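Long-range contacts in periplasmic binding protein (Agrobacterium tumefaciens str. B6, PDB 5L9G), which binds the opine mannopine and probably delivers it to an ABC transporter for uptake into the bacterium: residues A[23-28]-A[74-79]; A[116-121]-A[252-257]. One frame throughout, in Å; residues are numbered along the deposited sequence.

Contact 1: residues A[23-28]-A[74-79]. With MO0 (mannopine), chain C.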
# COMPACT_ATOMS: atom_id res chain seq x y z
N VAL A 23 -10.60 4.14 21.72
CA VAL A 23 -9.55 4.62 20.81
C VAL A 23 -10.08 4.27 19.42
O VAL A 23 -10.55 3.14 19.22
CB VAL A 23 -8.16 3.95 21.06
CG1 VAL A 23 -7.17 4.28 19.94
CG2 VAL A 23 -7.59 4.35 22.42
N VAL A 24 -10.06 5.23 18.47
CA VAL A 24 -10.55 4.95 17.12
C VAL A 24 -9.35 4.67 16.21
O VAL A 24 -8.44 5.50 16.10
CB VAL A 24 -11.47 6.08 16.57
CG1 VAL A 24 -11.98 5.75 15.16
CG2 VAL A 24 -12.65 6.35 17.51
N ILE A 25 -9.35 3.48 15.57
CA ILE A 25 -8.28 3.08 14.64
C ILE A 25 -8.87 2.86 13.24
O ILE A 25 -9.94 2.27 13.10
CB ILE A 25 -7.45 1.88 15.20
CG1 ILE A 25 -6.22 1.55 14.31
CG2 ILE A 25 -8.34 0.63 15.49
CD1 ILE A 25 -5.11 0.90 15.07
N ALA A 26 -8.19 3.35 12.20
CA ALA A 26 -8.72 3.23 10.87
C ALA A 26 -7.70 2.74 9.85
O ALA A 26 -6.57 3.22 9.81
CB ALA A 26 -9.33 4.55 10.41
N SER A 27 -8.12 1.80 9.00
CA SER A 27 -7.28 1.34 7.89
C SER A 27 -8.17 1.36 6.63
O SER A 27 -9.16 2.10 6.61
CB SER A 27 -6.60 0.00 8.19
OG SER A 27 -5.74 -0.44 7.15
N SER A 28 -7.87 0.56 5.61
CA SER A 28 -8.58 0.63 4.34
C SER A 28 -9.60 -0.49 4.07
O SER A 28 -10.03 -0.65 2.92
CB SER A 28 -7.58 0.73 3.19
OG SER A 28 -6.93 -0.51 2.99
N TRP A 74 -10.82 10.35 14.64
CA TRP A 74 -9.84 9.26 14.50
C TRP A 74 -8.65 9.47 15.43
O TRP A 74 -8.21 10.60 15.63
CB TRP A 74 -9.33 9.20 13.06
CG TRP A 74 -10.35 8.78 12.04
CD1 TRP A 74 -11.53 8.13 12.26
CD2 TRP A 74 -10.21 8.89 10.62
NE1 TRP A 74 -12.16 7.87 11.07
CE2 TRP A 74 -11.37 8.32 10.04
CE3 TRP A 74 -9.24 9.46 9.77
CZ2 TRP A 74 -11.57 8.30 8.66
CZ3 TRP A 74 -9.43 9.41 8.40
CH2 TRP A 74 -10.59 8.84 7.86
N ASP A 75 -8.13 8.37 16.00
CA ASP A 75 -6.92 8.45 16.83
C ASP A 75 -5.74 7.94 16.02
O ASP A 75 -4.85 8.72 15.67
CB ASP A 75 -7.08 7.65 18.13
CG ASP A 75 -8.05 8.29 19.11
OD1 ASP A 75 -7.85 9.45 19.46
OD2 ASP A 75 -9.06 7.67 19.41
N ILE A 76 -5.75 6.64 15.68
CA ILE A 76 -4.71 6.01 14.86
C ILE A 76 -5.19 5.84 13.42
O ILE A 76 -6.28 5.32 13.18
CB ILE A 76 -4.25 4.64 15.47
CG1 ILE A 76 -3.77 4.80 16.93
CG2 ILE A 76 -3.19 3.94 14.56
CD1 ILE A 76 -3.69 3.51 17.74
N ILE A 77 -4.33 6.22 12.47
CA ILE A 77 -4.61 6.00 11.05
C ILE A 77 -3.50 5.16 10.46
O ILE A 77 -2.32 5.38 10.76
CB ILE A 77 -4.82 7.32 10.24
CG1 ILE A 77 -3.65 8.33 10.42
CG2 ILE A 77 -6.19 7.93 10.57
CD1 ILE A 77 -3.67 9.55 9.47
N GLN A 78 -3.89 4.18 9.63
CA GLN A 78 -2.92 3.38 8.91
C GLN A 78 -2.75 4.08 7.57
O GLN A 78 -3.72 4.24 6.82
CB GLN A 78 -3.38 1.92 8.73
CG GLN A 78 -2.36 1.06 8.01
CD GLN A 78 -2.56 1.16 6.51
OE1 GLN A 78 -3.61 0.77 6.00
NE2 GLN A 78 -1.63 1.78 5.80
N ILE A 79 -1.53 4.54 7.28
CA ILE A 79 -1.21 5.22 6.02
C ILE A 79 -0.03 4.55 5.32
O ILE A 79 0.68 3.74 5.93
CB ILE A 79 -0.95 6.76 6.25
CG1 ILE A 79 0.24 7.01 7.21
CG2 ILE A 79 -2.25 7.48 6.69
CD1 ILE A 79 0.81 8.48 7.20
OAB MO0 C . -2.03 6.41 3.10
CAF MO0 C . -3.40 6.22 2.86
CAG MO0 C . -3.70 5.03 1.97
OAC MO0 C . -3.68 5.42 0.64
CAH MO0 C . -2.88 3.81 2.26
OAM MO0 C . -2.98 3.43 3.59
CAI MO0 C . -3.12 2.61 1.34
OAD MO0 C . -4.43 2.16 1.44
CAJ MO0 C . -2.11 1.52 1.54
OAE MO0 C . -0.83 2.03 1.30
CAK MO0 C . -2.37 0.25 0.72
N MO0 C . -2.32 -0.92 1.62
CA MO0 C . -2.32 -2.21 0.88
C MO0 C . -3.69 -2.83 0.95
O MO0 C . -4.64 -2.19 1.45
CB MO0 C . -1.26 -3.17 1.36
CG MO0 C . -1.62 -3.83 2.67
CD MO0 C . -0.44 -4.37 3.40
OE1 MO0 C . -0.18 -5.74 3.31
NE2 MO0 C . 0.32 -3.67 4.10
OXT MO0 C . -3.92 -3.98 0.46
O HOH W 1 -4.39 0.24 3.48

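Contact 2: residues A[116-121]-A[252-257]. With MO0 (mannopine), chain C.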
# COMPACT_ATOMS: atom_id res chain seq x y z
N VAL A 116 5.17 4.72 12.31
CA VAL A 116 5.78 3.43 12.67
C VAL A 116 5.29 2.40 11.65
O VAL A 116 4.08 2.13 11.58
CB VAL A 116 5.52 2.98 14.14
CG1 VAL A 116 6.17 1.62 14.41
CG2 VAL A 116 6.02 4.00 15.15
N ALA A 117 6.21 1.79 10.89
CA ALA A 117 5.87 0.76 9.90
C ALA A 117 5.21 -0.45 10.58
O ALA A 117 5.53 -0.77 11.73
CB ALA A 117 7.12 0.30 9.16
N ASN A 118 4.26 -1.08 9.88
CA ASN A 118 3.69 -2.32 10.37
C ASN A 118 3.90 -3.46 9.34
O ASN A 118 3.80 -4.63 9.71
CB ASN A 118 2.19 -2.18 10.78
CG ASN A 118 1.17 -2.14 9.66
OD1 ASN A 118 1.47 -1.94 8.48
ND2 ASN A 118 -0.09 -2.39 9.99
N SER A 119 4.20 -3.12 8.05
CA SER A 119 4.34 -4.15 7.02
C SER A 119 4.99 -3.66 5.74
O SER A 119 5.05 -2.45 5.49
CB SER A 119 2.95 -4.69 6.64
OG SER A 119 2.14 -3.64 6.14
N ASN A 120 5.43 -4.62 4.92
CA ASN A 120 5.86 -4.44 3.55
C ASN A 120 4.84 -5.20 2.69
O ASN A 120 4.34 -6.26 3.09
CB ASN A 120 7.28 -4.92 3.26
CG ASN A 120 8.30 -4.05 3.93
OD1 ASN A 120 8.39 -2.83 3.69
ND2 ASN A 120 9.05 -4.62 4.84
N TYR A 121 4.55 -4.65 1.52
CA TYR A 121 3.62 -5.21 0.53
C TYR A 121 4.13 -4.82 -0.87
O TYR A 121 5.09 -4.06 -0.99
CB TYR A 121 2.21 -4.66 0.78
CG TYR A 121 2.10 -3.16 0.61
CD1 TYR A 121 2.46 -2.29 1.63
CD2 TYR A 121 1.62 -2.61 -0.58
CE1 TYR A 121 2.38 -0.91 1.47
CE2 TYR A 121 1.52 -1.23 -0.75
CZ TYR A 121 1.89 -0.39 0.29
OH TYR A 121 1.78 0.96 0.13
N ASP A 252 3.62 0.03 4.75
CA ASP A 252 2.45 0.61 5.41
C ASP A 252 2.81 0.77 6.87
O ASP A 252 3.70 0.07 7.38
CB ASP A 252 1.21 -0.28 5.26
CG ASP A 252 0.37 -0.00 4.02
OD1 ASP A 252 0.52 1.11 3.44
OD2 ASP A 252 -0.44 -0.87 3.66
N GLY A 253 2.10 1.64 7.55
CA GLY A 253 2.36 1.88 8.96
C GLY A 253 1.30 2.73 9.59
O GLY A 253 0.28 3.00 8.96
N TYR A 254 1.56 3.13 10.83
CA TYR A 254 0.60 3.87 11.65
C TYR A 254 1.10 5.26 12.03
O TYR A 254 2.29 5.45 12.31
CB TYR A 254 0.27 3.10 12.93
CG TYR A 254 -0.37 1.75 12.70
CD1 TYR A 254 -1.64 1.65 12.13
CD2 TYR A 254 0.29 0.57 13.05
CE1 TYR A 254 -2.24 0.40 11.93
CE2 TYR A 254 -0.30 -0.68 12.84
CZ TYR A 254 -1.57 -0.75 12.29
OH TYR A 254 -2.15 -1.98 12.07
N ALA A 255 0.14 6.18 12.14
CA ALA A 255 0.37 7.56 12.59
C ALA A 255 -0.81 7.93 13.49
O ALA A 255 -1.86 7.28 13.42
CB ALA A 255 0.41 8.49 11.39
N ILE A 256 -0.62 8.95 14.34
CA ILE A 256 -1.68 9.44 15.22
C ILE A 256 -2.11 10.80 14.68
O ILE A 256 -1.26 11.62 14.36
CB ILE A 256 -1.27 9.40 16.71
CG1 ILE A 256 -1.18 7.92 17.17
CG2 ILE A 256 -2.25 10.21 17.59
CD1 ILE A 256 -0.52 7.67 18.52
N VAL A 257 -3.42 10.98 14.50
CA VAL A 257 -4.01 12.21 13.95
C VAL A 257 -3.79 13.39 14.90
O VAL A 257 -3.98 13.25 16.11
CB VAL A 257 -5.50 12.01 13.56
CG1 VAL A 257 -6.07 13.25 12.85
CG2 VAL A 257 -5.68 10.78 12.67
OAB MO0 C . -2.03 6.41 3.10
CAF MO0 C . -3.40 6.22 2.86
CAG MO0 C . -3.70 5.03 1.97
OAC MO0 C . -3.68 5.42 0.64
CAH MO0 C . -2.88 3.81 2.26
OAM MO0 C . -2.98 3.43 3.59
CAI MO0 C . -3.12 2.61 1.34
OAD MO0 C . -4.43 2.16 1.44
CAJ MO0 C . -2.11 1.52 1.54
OAE MO0 C . -0.83 2.03 1.30
CAK MO0 C . -2.37 0.25 0.72
N MO0 C . -2.32 -0.92 1.62
CA MO0 C . -2.32 -2.21 0.88
C MO0 C . -3.69 -2.83 0.95
O MO0 C . -4.64 -2.19 1.45
CB MO0 C . -1.26 -3.17 1.36
CG MO0 C . -1.62 -3.83 2.67
CD MO0 C . -0.44 -4.37 3.40
OE1 MO0 C . -0.18 -5.74 3.31
NE2 MO0 C . 0.32 -3.67 4.10
OXT MO0 C . -3.92 -3.98 0.46

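Contact 1: residues A[23-28]-A[74-79]
Ala26 CB sits over the centre of one face of the Trp74 ring, 4.3 Å above its plane. Val24 CG1 meets the same ring obliquely at Trp74 CD1. Trp74 NE1 donates a hydrogen bond to Asp55 OD2. In the carboxylate of Asp75, OD2 takes the Val24 N-H on its anti lone pair, at 2.8 Å and 169°. Ser27 OG, anti to its own N (chi1 -178°), donates in the plane of the Gln78 amide to a lone pair of OE1 at 2.7 Å. A water links Gln78 OE1 to Ser28 OG and to mannopine. Gln78 NE2 gives the ligand's OAM a weak bond of 3.1 Å.

The strands run parallel, with helices between them along the chain, as in the alpha/beta lobe of a periplasmic binding protein. Their C-terminal ends bring Ser28, Gln78 and Ile79 to the ligand. Val24 O receives Asp75 N and Ile76 N, Ile76 O receives Ala26 N, and Ala26 O receives Gln78 N. Ile25 and Ile76 lie side by side, CD1 to CG2 at 3.6 Å. Strand 23-27 also pairs with strand 52-56, and strand 76-80 with strand 240-256. Helices 30-48 and 263-273 pack on the Ile25 and Ile76 face.

Contact 2: residues A[116-121]-A[252-257]
Tyr121 CG lies between its backbone N and carbonyl carbon (chi1 63°), which turns the ring toward strand 252-256. Asp252 CG is anti to its carbonyl carbon (chi1 -89°) and comes up to that ring, with CG 3.4 Å from Tyr121 CE1. The two side chains cross at about a right angle, and the ring and carboxylate planes lie 31° apart. Mannopine CB lies over one face of the Tyr121 ring, offset toward the rim. Ser119 OG accepts from mannopine NE2 at 2.7 Å.

The strands are antiparallel. Val116 and Tyr254 form a hydrogen-bonded pair, with N-H to O bonds in both directions. Ala117 and Gly253 come next as a non-hydrogen-bonded pair, their CA atoms only 3.8 Å apart. Asn118 and Ser119 then both face Asp252, a classic beta bulge. Asp252 O accepts from Asn118 N at 2.8 Å and more weakly from Ser119 N, while Asp252 N donates to Ser119 O. Tyr254 OH accepts from Trp41 NE1. Asn118 CB touches Tyr254 CE2 at 3.6 Å, the two side chains crossing at about a right angle.

Asp252 OD2 receives both mannopine N, at 2.8 Å, and mannopine NE2, at 2.9 Å. One carboxylate oxygen thus reads two nitrogens of the opine. Its negative charge would probably stabilise a protonated amine at mannopine N.

In the fold
Contacts 1 and 2 are neighbours in one sheet, their centres about 10 Å apart. Strand 76-80 of contact 1 runs antiparallel beside strand 240-256 of contact 2. Ile77 N lies 2.9 Å from Ala255 O, and Ile79 N lies 2.9 Å from Gly253 O; both are probable hydrogen bonds. Near the ligand Gln78 NE2 packs on Asp252 CG at 3.2 Å. Both contacts reach mannopine. Contact 1 supplies Ser28, Gln78 and Ile79 to the pocket, and contact 2 supplies Ser119, Tyr121 and Asp252. Gln78 NE2 reaches mannopine OAM weakly; Asp252 OD2 meets both nitrogens, and Asp252 OD1 lies 2.7 Å from mannopine OAE. Arg229, Thr288, Gly80 and Asp83 add further bonds to the ligand.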